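PDB 3KEB: probable thiol peroxidase, which probably reduces peroxides as a thiol-dependent peroxidase of the redoxin family, which has a thioredoxin-like fold. Local coordinates for residues L69-W80 with F161-Q172. Residues are numbered along the deposited sequence; the frame is centred on the assembly and turned at random.
Sequences LLRETRRFLDSW and FFDFDAIEKLLQ
The Phe76 ring lies between Phe164 CD1 over one face and Trp80 CD1 over the other. The Phe76 and Phe164 planes are 26° apart, with centroids 5.2 Å apart, offset so far that the rings barely overlap. With CG anti to the backbone N (chi1 170°), the Phe76 ring swings toward helix segment 164-172 and sits knob into hole among Phe164, Ile167, Glu168 and Leu171. The Trp80 indole has Leu171 CD1 over its five-membered ring, 3.5 Å from the centroid, a CH-pi contact. At its edge, Trp80 NE1 donates to Glu168 OE1 (2.8 Å, 166°). The oxygen lies near the indole plane, but the N-H comes from above the carboxylate plane. Glu72 CG sits over a face of the Phe161 ring. With its chain bent at chi2, Glu72 brings OE2 to Arg71, whose NE and NH2 both donate to it in a salt bridge. Thr73 OG1 meets the edges of Phe162 and Phe164 and donates a hydrogen bond to Leu69 O (2.8 Å). Leu69 CD2 touches Phe162 CZ. Helix segments 69-77 and 164-172 run nearly parallel. Thr73 also packs on strand 84-89, and Ile167 and Leu171 on strand 139-143. This is helix-on-helix packing against the central sheet of a thioredoxin-like fold.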
loop_
_atom_site.group_PDB
_atom_site.type_symbol
_atom_site.label_atom_id
_atom_site.label_comp_id
_atom_site.label_asym_id
_atom_site.label_seq_id
_atom_site.Cartn_x
_atom_site.Cartn_y
_atom_site.Cartn_z
ATOM N N LEU A 69 10.637 -12.859 -8.558
ATOM C CA LEU A 69 11.275 -13.351 -7.371
ATOM C C LEU A 69 10.373 -14.199 -6.506
ATOM O O LEU A 69 10.848 -15.181 -5.878
ATOM C CB LEU A 69 11.740 -12.168 -6.527
ATOM C CG LEU A 69 12.501 -12.474 -5.195
ATOM C CD1 LEU A 69 13.772 -13.178 -5.401
ATOM C CD2 LEU A 69 12.786 -11.192 -4.455
ATOM N N LEU A 70 9.115 -13.803 -6.417
ATOM C CA LEU A 70 8.150 -14.615 -5.709
ATOM C C LEU A 70 8.055 -15.993 -6.368
ATOM O O LEU A 70 7.977 -16.990 -5.667
ATOM C CB LEU A 70 6.766 -13.974 -5.683
ATOM C CG LEU A 70 5.680 -14.698 -4.857
ATOM C CD1 LEU A 70 6.205 -15.027 -3.425
ATOM C CD2 LEU A 70 4.419 -13.849 -4.793
ATOM N N ARG A 71 8.013 -16.011 -7.708
ATOM C CA ARG A 71 7.922 -17.239 -8.427
ATOM C C ARG A 71 9.123 -18.162 -8.138
ATOM O O ARG A 71 8.962 -19.400 -7.975
ATOM C CB ARG A 71 7.810 -16.974 -9.938
ATOM C CG ARG A 71 7.671 -18.261 -10.808
ATOM C CD ARG A 71 7.959 -18.022 -12.316
ATOM N NE ARG A 71 9.411 -17.952 -12.570
ATOM C CZ ARG A 71 9.976 -17.512 -13.708
ATOM N NH1 ARG A 71 9.226 -17.083 -14.721
ATOM N NH2 ARG A 71 11.298 -17.525 -13.838
ATOM N N GLU A 72 10.330 -17.604 -8.124
ATOM C CA GLU A 72 11.537 -18.412 -7.885
ATOM C C GLU A 72 11.501 -18.992 -6.455
ATOM O O GLU A 72 11.953 -20.094 -6.183
ATOM C CB GLU A 72 12.792 -17.545 -8.111
ATOM C CG GLU A 72 12.911 -17.154 -9.556
ATOM C CD GLU A 72 12.961 -18.341 -10.453
ATOM O OE1 GLU A 72 13.960 -19.071 -10.313
ATOM O OE2 GLU A 72 12.007 -18.571 -11.249
ATOM N N THR A 73 10.952 -18.224 -5.558
ATOM C CA THR A 73 10.825 -18.626 -4.150
ATOM C C THR A 73 9.767 -19.756 -4.048
ATOM O O THR A 73 10.002 -20.726 -3.341
ATOM C CB THR A 73 10.375 -17.446 -3.255
ATOM O OG1 THR A 73 11.297 -16.351 -3.344
ATOM C CG2 THR A 73 10.294 -17.878 -1.757
ATOM N N ARG A 74 8.632 -19.625 -4.729
ATOM C CA ARG A 74 7.632 -20.706 -4.794
ATOM C C ARG A 74 8.248 -21.979 -5.367
ATOM O O ARG A 74 8.038 -23.086 -4.838
ATOM C CB ARG A 74 6.415 -20.306 -5.648
ATOM C CG ARG A 74 5.640 -19.173 -5.032
ATOM C CD ARG A 74 4.344 -18.783 -5.784
ATOM N NE ARG A 74 4.532 -18.094 -7.068
ATOM C CZ ARG A 74 4.229 -18.624 -8.251
ATOM N NH1 ARG A 74 4.440 -17.930 -9.356
ATOM N NH2 ARG A 74 3.755 -19.873 -8.332
ATOM N N ARG A 75 9.016 -21.843 -6.453
ATOM C CA ARG A 75 9.664 -22.983 -7.047
ATOM C C ARG A 75 10.662 -23.666 -6.087
ATOM O O ARG A 75 10.692 -24.915 -5.983
ATOM C CB ARG A 75 10.346 -22.649 -8.382
ATOM C CG ARG A 75 9.323 -22.463 -9.516
ATOM C CD ARG A 75 9.954 -21.802 -10.713
ATOM N NE ARG A 75 9.028 -21.634 -11.844
ATOM C CZ ARG A 75 9.422 -21.259 -13.055
ATOM N NH1 ARG A 75 10.721 -21.044 -13.295
ATOM N NH2 ARG A 75 8.533 -21.135 -14.036
ATOM N N PHE A 76 11.464 -22.873 -5.385
ATOM C CA PHE A 76 12.373 -23.420 -4.384
ATOM C C PHE A 76 11.598 -24.270 -3.393
ATOM O O PHE A 76 12.020 -25.370 -3.035
ATOM C CB PHE A 76 12.990 -22.272 -3.617
ATOM C CG PHE A 76 13.733 -22.700 -2.430
ATOM C CD1 PHE A 76 14.905 -23.454 -2.577
ATOM C CD2 PHE A 76 13.300 -22.341 -1.175
ATOM C CE1 PHE A 76 15.604 -23.856 -1.458
ATOM C CE2 PHE A 76 14.012 -22.748 -0.040
ATOM C CZ PHE A 76 15.174 -23.474 -0.204
ATOM N N LEU A 77 10.483 -23.728 -2.925
ATOM C CA LEU A 77 9.660 -24.363 -1.891
ATOM C C LEU A 77 8.895 -25.599 -2.374
ATOM O O LEU A 77 8.326 -26.337 -1.550
ATOM C CB LEU A 77 8.701 -23.353 -1.265
ATOM C CG LEU A 77 9.223 -22.263 -0.371
ATOM C CD1 LEU A 77 8.096 -21.319 -0.006
ATOM C CD2 LEU A 77 9.861 -22.888 0.837
ATOM N N ASP A 78 8.927 -25.940 -3.659
ATOM C CA ASP A 78 8.401 -27.229 -4.067
ATOM C C ASP A 78 9.076 -28.388 -3.308
ATOM O O ASP A 78 8.454 -29.449 -3.102
ATOM C CB ASP A 78 8.566 -27.508 -5.584
ATOM C CG ASP A 78 7.687 -26.621 -6.445
ATOM O OD1 ASP A 78 6.638 -26.155 -5.950
ATOM O OD2 ASP A 78 8.049 -26.432 -7.619
ATOM N N SER A 79 10.345 -28.214 -2.979
ATOM C CA SER A 79 11.108 -29.204 -2.210
ATOM C C SER A 79 10.839 -29.203 -0.691
ATOM O O SER A 79 11.306 -30.087 0.003
ATOM C CB SER A 79 12.612 -28.956 -2.429
ATOM O OG SER A 79 12.997 -29.203 -3.772
ATOM N N TRP A 80 10.144 -28.191 -0.174
ATOM C CA TRP A 80 10.006 -27.963 1.276
ATOM C C TRP A 80 8.559 -27.542 1.570
ATOM O O TRP A 80 8.309 -26.399 1.989
ATOM C CB TRP A 80 11.022 -26.921 1.745
ATOM C CG TRP A 80 12.440 -27.302 1.404
ATOM C CD1 TRP A 80 13.223 -26.773 0.389
ATOM C CD2 TRP A 80 13.254 -28.294 2.055
ATOM N NE1 TRP A 80 14.436 -27.404 0.366
ATOM C CE2 TRP A 80 14.484 -28.344 1.366
ATOM C CE3 TRP A 80 13.052 -29.176 3.136
ATOM C CZ2 TRP A 80 15.513 -29.214 1.733
ATOM C CZ3 TRP A 80 14.103 -30.051 3.505
ATOM C CH2 TRP A 80 15.302 -30.049 2.815
ATOM N N PHE A 161 18.116 -12.610 -7.239
ATOM C CA PHE A 161 17.387 -13.608 -6.469
ATOM C C PHE A 161 18.096 -13.924 -5.160
ATOM O O PHE A 161 19.313 -13.787 -5.017
ATOM C CB PHE A 161 17.139 -14.916 -7.266
ATOM C CG PHE A 161 16.375 -14.749 -8.560
ATOM C CD1 PHE A 161 15.405 -13.792 -8.714
ATOM C CD2 PHE A 161 16.669 -15.561 -9.646
ATOM C CE1 PHE A 161 14.733 -13.632 -9.910
ATOM C CE2 PHE A 161 15.986 -15.425 -10.833
ATOM C CZ PHE A 161 15.015 -14.445 -10.956
ATOM N N PHE A 162 17.323 -14.398 -4.188
ATOM C CA PHE A 162 17.894 -14.907 -2.948
ATOM C C PHE A 162 18.839 -16.084 -3.201
ATOM O O PHE A 162 18.740 -16.765 -4.221
ATOM C CB PHE A 162 16.754 -15.368 -2.022
ATOM C CG PHE A 162 15.733 -14.309 -1.731
ATOM C CD1 PHE A 162 16.109 -13.105 -1.121
ATOM C CD2 PHE A 162 14.386 -14.528 -2.024
ATOM C CE1 PHE A 162 15.190 -12.114 -0.866
ATOM C CE2 PHE A 162 13.444 -13.542 -1.707
ATOM C CZ PHE A 162 13.852 -12.343 -1.146
ATOM N N ASP A 163 19.720 -16.370 -2.241
ATOM C CA ASP A 163 20.688 -17.458 -2.327
ATOM C C ASP A 163 20.018 -18.759 -1.878
ATOM O O ASP A 163 20.253 -19.263 -0.768
ATOM C CB ASP A 163 21.899 -17.160 -1.453
ATOM C CG ASP A 163 23.067 -18.111 -1.709
ATOM O OD1 ASP A 163 22.892 -19.121 -2.375
ATOM O OD2 ASP A 163 24.177 -17.821 -1.202
ATOM N N PHE A 164 19.174 -19.283 -2.780
ATOM C CA PHE A 164 18.398 -20.434 -2.477
ATOM C C PHE A 164 19.318 -21.633 -2.237
ATOM O O PHE A 164 19.030 -22.448 -1.372
ATOM C CB PHE A 164 17.413 -20.740 -3.596
ATOM C CG PHE A 164 16.334 -19.713 -3.766
ATOM C CD1 PHE A 164 15.442 -19.430 -2.738
ATOM C CD2 PHE A 164 16.237 -19.001 -4.945
ATOM C CE1 PHE A 164 14.448 -18.449 -2.887
ATOM C CE2 PHE A 164 15.254 -18.043 -5.109
ATOM C CZ PHE A 164 14.378 -17.751 -4.088
ATOM N N ASP A 165 20.414 -21.746 -2.991
ATOM C CA ASP A 165 21.369 -22.835 -2.730
ATOM C C ASP A 165 21.867 -22.854 -1.280
ATOM O O ASP A 165 22.002 -23.928 -0.671
ATOM C CB ASP A 165 22.543 -22.794 -3.680
ATOM C CG ASP A 165 22.168 -23.240 -5.095
ATOM O OD1 ASP A 165 21.081 -23.855 -5.284
ATOM O OD2 ASP A 165 22.954 -22.932 -6.019
ATOM N N ALA A 166 22.130 -21.691 -0.717
ATOM C CA ALA A 166 22.549 -21.618 0.684
ATOM C C ALA A 166 21.456 -22.074 1.670
ATOM O O ALA A 166 21.723 -22.778 2.661
ATOM C CB ALA A 166 22.989 -20.177 1.025
ATOM N N ILE A 167 20.226 -21.652 1.400
ATOM C CA ILE A 167 19.067 -22.064 2.210
ATOM C C ILE A 167 18.853 -23.588 2.078
ATOM O O ILE A 167 18.682 -24.292 3.088
ATOM C CB ILE A 167 17.784 -21.279 1.816
ATOM C CG1 ILE A 167 18.024 -19.765 1.894
ATOM C CG2 ILE A 167 16.609 -21.734 2.679
ATOM C CD1 ILE A 167 16.811 -18.866 1.458
ATOM N N GLU A 168 18.869 -24.107 0.852
ATOM C CA GLU A 168 18.793 -25.577 0.619
ATOM C C GLU A 168 19.817 -26.360 1.462
ATOM O O GLU A 168 19.509 -27.372 2.075
ATOM C CB GLU A 168 19.018 -25.899 -0.861
ATOM C CG GLU A 168 18.974 -27.392 -1.288
ATOM C CD GLU A 168 17.570 -28.006 -1.327
ATOM O OE1 GLU A 168 16.531 -27.297 -1.495
ATOM O OE2 GLU A 168 17.507 -29.244 -1.193
ATOM N N LYS A 169 21.051 -25.875 1.508
ATOM C CA LYS A 169 22.100 -26.608 2.207
ATOM C C LYS A 169 21.767 -26.682 3.713
ATOM O O LYS A 169 21.908 -27.747 4.335
ATOM C CB LYS A 169 23.442 -25.922 1.923
ATOM C CG LYS A 169 24.651 -26.588 2.462
ATOM C CD LYS A 169 25.930 -25.879 1.941
ATOM C CE LYS A 169 27.170 -26.377 2.682
ATOM N NZ LYS A 169 27.285 -27.847 2.523
ATOM N N LEU A 170 21.286 -25.584 4.284
ATOM C CA LEU A 170 20.859 -25.576 5.692
ATOM C C LEU A 170 19.682 -26.497 5.976
ATOM O O LEU A 170 19.677 -27.220 6.985
ATOM C CB LEU A 170 20.512 -24.166 6.155
ATOM C CG LEU A 170 21.714 -23.234 6.317
ATOM C CD1 LEU A 170 21.201 -21.796 6.482
ATOM C CD2 LEU A 170 22.683 -23.617 7.473
ATOM N N LEU A 171 18.694 -26.500 5.076
ATOM C CA LEU A 171 17.554 -27.366 5.262
ATOM C C LEU A 171 17.954 -28.833 5.118
ATOM O O LEU A 171 17.459 -29.676 5.867
ATOM C CB LEU A 171 16.418 -27.019 4.299
ATOM C CG LEU A 171 15.761 -25.617 4.472
ATOM C CD1 LEU A 171 14.994 -25.276 3.227
ATOM C CD2 LEU A 171 14.815 -25.563 5.743
ATOM N N GLN A 172 18.818 -29.157 4.163
ATOM C CA GLN A 172 19.278 -30.549 3.976
ATOM C C GLN A 172 20.086 -31.011 5.191
ATOM O O GLN A 172 19.978 -32.158 5.615
ATOM C CB GLN A 172 20.143 -30.684 2.712
ATOM C CG GLN A 172 19.410 -30.505 1.379
ATOM C CD GLN A 172 20.350 -30.531 0.171
ATOM O OE1 GLN A 172 19.939 -30.811 -0.967
ATOM N NE2 GLN A 172 21.613 -30.207 0.411
#